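Local coordinates for protein EST1E (Clostridium proteoclasticum, PDB 2WTM) that probably hydrolyses ester bonds, including those of ferulic acid, as a promiscuous feruloyl esterase of the alpha/beta-hydrolase clan, at residues I125-I129 against F244-Q248. Numbering follows the deposited sequence. Where two conformers were deposited one is given.
Sequences IKALI and FMLEQ
The methyl of Ala127 is the small central bump of the strand, seated between Phe244 and Gln248, one helical turn apart: its CB lies 4.0 Å from CZ of the Phe244 ring and 3.9 Å from CG of Gln248. Further along the strand, Ile129 reaches into the next hollow, between Phe244 and Met245. With CG1 anti to its carbonyl carbon (chi1 -51°) and the chain then extended, it passes CG1 obliquely by the ring, 3.9 Å from Phe244 CE2, and ends with CD1 3.7 Å from Met245 CG. Met245 leaves the helix pointing neither at the strand nor away from it, but bends at chi2 and chi3 bring its sulfur beside the same methyl. Phe244, its CG anti to the backbone N (chi1 170°), pushes its ring out between Ala127 and Ile129. Gln248 folds back so that NE2 lies 3.4 Å above one face of that ring, displaced toward its periphery, and donates a hydrogen bond of 3.3 Å from NE2 to Phe244 O, which the backbone N of Gln248 also reaches, from the opposite face of the carbonyl plane. At the Lys126 end the contact turns polar: Lys126, bent at its last torsion, donates from NZ to Gln248 O at 2.8 Å, from above the carbonyl plane. A water linking Lys126 NZ to Gln248 OE1 closes this end, and Tyr103 OH is a further partner of NZ. Leu128 turns its side chain the other way, onto helix 109-120. Strand and helix run nearly antiparallel (169°), their axes 10.0 Å apart. This is the layered packing of an alpha/beta-hydrolase fold, in which the C-terminal helix 234-249 lies against one face of the central, mostly parallel sheet and helix 109-120 against the other.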
ATOM      1  N   ILE A 125      -5.739  14.422  11.637  1.00 13.06           N
ATOM      2  CA  ILE A 125      -7.145  14.453  11.185  1.00 12.29           C
ATOM      3  C   ILE A 125      -8.061  14.517  12.376  1.00 12.87           C
ATOM      4  O   ILE A 125      -8.152  13.565  13.157  1.00 12.65           O
ATOM      5  CB  ILE A 125      -7.483  13.223  10.283  1.00 12.36           C
ATOM      6  CG1 ILE A 125      -6.475  13.093   9.141  1.00 10.60           C
ATOM      7  CG2 ILE A 125      -8.940  13.271   9.870  1.00 10.41           C
ATOM      8  CD1 ILE A 125      -6.465  14.366   8.275  1.00 11.34           C
ATOM      9  N   LYS A 126      -8.811  15.618  12.494  1.00 13.13           N
ATOM     10  CA  LYS A 126      -9.518  15.902  13.713  1.00 13.65           C
ATOM     11  C   LYS A 126     -10.830  15.130  13.910  1.00 12.96           C
ATOM     12  O   LYS A 126     -11.265  14.843  15.023  1.00 14.76           O
ATOM     13  CB  LYS A 126      -9.750  17.406  13.766  1.00 14.91           C
ATOM     14  CG  LYS A 126     -10.479  17.887  15.060  1.00 17.03           C
ATOM     15  CD  LYS A 126     -10.304  19.423  15.101  1.00 19.33           C
ATOM     16  CE  LYS A 126     -11.022  20.112  16.325  1.00 22.92           C
ATOM     17  NZ  LYS A 126     -12.394  19.781  16.280  1.00 25.72           N
ATOM     18  N   ALA A 127     -11.515  14.844  12.808  1.00 11.44           N
ATOM     19  CA  ALA A 127     -12.679  13.989  12.769  1.00 11.05           C
ATOM     20  C   ALA A 127     -12.837  13.379  11.366  1.00 12.52           C
ATOM     21  O   ALA A 127     -12.193  13.882  10.431  1.00 10.94           O
ATOM     22  CB  ALA A 127     -13.963  14.760  13.167  1.00 13.54           C
ATOM     23  N   LEU A 128     -13.719  12.400  11.243  1.00 12.66           N
ATOM     24  CA  LEU A 128     -13.757  11.506  10.072  1.00 11.58           C
ATOM     25  C   LEU A 128     -15.192  11.224   9.745  1.00 12.52           C
ATOM     26  O   LEU A 128     -16.003  10.884  10.624  1.00 12.46           O
ATOM     27  CB  LEU A 128     -13.038  10.201  10.448  1.00 11.57           C
ATOM     28  CG  LEU A 128     -13.172   9.110   9.427  1.00 11.62           C
ATOM     29  CD1 LEU A 128     -12.479   9.406   8.145  1.00 12.27           C
ATOM     30  CD2 LEU A 128     -12.600   7.882  10.048  1.00 11.80           C
ATOM     31  N   ILE A 129     -15.519  11.321   8.468  1.00 12.53           N
ATOM     32  CA  ILE A 129     -16.866  11.049   7.948  1.00 12.42           C
ATOM     33  C   ILE A 129     -16.909  10.036   6.806  1.00 12.05           C
ATOM     34  O   ILE A 129     -16.861  10.419   5.647  1.00 11.45           O
ATOM     35  CB  ILE A 129     -17.540  12.362   7.497  1.00 13.76           C
ATOM     36  CG1 ILE A 129     -17.430  13.384   8.625  1.00 13.46           C
ATOM     37  CG2 ILE A 129     -19.003  12.064   7.193  1.00 14.55           C
ATOM     38  CD1 ILE A 129     -17.942  14.738   8.237  1.00 15.97           C
ATOM     39  N   PHE A 244     -22.958  17.223  12.689  1.00 15.63           N
ATOM     40  CA  PHE A 244     -21.780  16.666  13.294  1.00 15.53           C
ATOM     41  C   PHE A 244     -20.598  17.598  13.233  1.00 15.47           C
ATOM     42  O   PHE A 244     -19.823  17.717  14.190  1.00 15.88           O
ATOM     43  CB  PHE A 244     -21.498  15.293  12.593  1.00 15.46           C
ATOM     44  CG  PHE A 244     -20.163  14.684  12.929  1.00 15.75           C
ATOM     45  CD1 PHE A 244     -19.991  13.964  14.073  1.00 18.81           C
ATOM     46  CD2 PHE A 244     -19.097  14.829  12.076  1.00 16.56           C
ATOM     47  CE1 PHE A 244     -18.753  13.364  14.351  1.00 16.52           C
ATOM     48  CE2 PHE A 244     -17.844  14.272  12.364  1.00 14.81           C
ATOM     49  CZ  PHE A 244     -17.713  13.516  13.506  1.00 16.17           C
ATOM     50  N   MET A 245     -20.452  18.234  12.074  1.00 15.05           N
ATOM     51  CA  MET A 245     -19.332  19.141  11.822  1.00 15.28           C
ATOM     52  C   MET A 245     -19.458  20.443  12.615  1.00 16.02           C
ATOM     53  O   MET A 245     -18.461  20.916  13.152  1.00 17.96           O
ATOM     54  CB  MET A 245     -19.117  19.352  10.311  1.00 15.75           C
ATOM     55  CG  MET A 245     -18.334  18.166   9.632  1.00 17.33           C
ATOM     56  SD  MET A 245     -16.704  17.881  10.351  1.00 15.84           S
ATOM     57  CE  MET A 245     -15.850  19.354   9.867  1.00 16.92           C
ATOM     58  N   LEU A 246     -20.672  20.933  12.762  1.00 16.65           N
ATOM     59  CA  LEU A 246     -20.873  22.102  13.668  1.00 18.89           C
ATOM     60  C   LEU A 246     -20.436  21.767  15.057  1.00 19.35           C
ATOM     61  O   LEU A 246     -19.788  22.624  15.704  1.00 20.54           O
ATOM     62  CB  LEU A 246     -22.321  22.572  13.659  1.00 17.12           C
ATOM     63  CG  LEU A 246     -22.693  23.387  12.479  1.00 20.04           C
ATOM     64  CD1 LEU A 246     -24.182  23.598  12.453  1.00 19.79           C
ATOM     65  CD2 LEU A 246     -21.946  24.682  12.414  1.00 19.65           C
ATOM     66  N   GLU A 247     -20.743  20.557  15.553  1.00 18.34           N
ATOM     67  CA  GLU A 247     -20.246  20.119  16.854  0.60 19.74           C
ATOM     68  C   GLU A 247     -18.718  20.078  16.921  1.00 19.96           C
ATOM     69  O   GLU A 247     -18.140  20.409  17.942  1.00 20.68           O
ATOM     70  CB  GLU A 247     -20.826  18.765  17.261  0.60 19.90           C
ATOM     71  CG  GLU A 247     -20.248  18.125  18.548  0.60 20.03           C
ATOM     72  CD  GLU A 247     -21.046  16.917  19.047  0.60 22.35           C
ATOM     73  OE1 GLU A 247     -22.182  16.700  18.589  0.60 27.55           O
ATOM     74  OE2 GLU A 247     -20.540  16.197  19.947  0.60 27.97           O
ATOM     75  N   GLN A 248     -18.035  19.657  15.835  1.00 17.74           N
ATOM     76  CA  GLN A 248     -16.605  19.582  15.897  1.00 17.75           C
ATOM     77  C   GLN A 248     -15.912  20.916  15.851  1.00 16.63           C
ATOM     78  O   GLN A 248     -14.854  21.092  16.455  1.00 17.66           O
ATOM     79  CB  GLN A 248     -16.012  18.688  14.759  1.00 16.95           C
ATOM     80  CG  GLN A 248     -16.550  17.303  14.622  1.00 15.27           C
ATOM     81  CD  GLN A 248     -16.654  16.602  15.922  1.00 16.92           C
ATOM     82  OE1 GLN A 248     -15.695  16.524  16.645  1.00 21.15           O
ATOM     83  NE2 GLN A 248     -17.850  16.048  16.223  1.00 22.01           N
TER
HETATM   84  O   HOH W   1     -13.128  17.222  16.745  1.00 36.14           O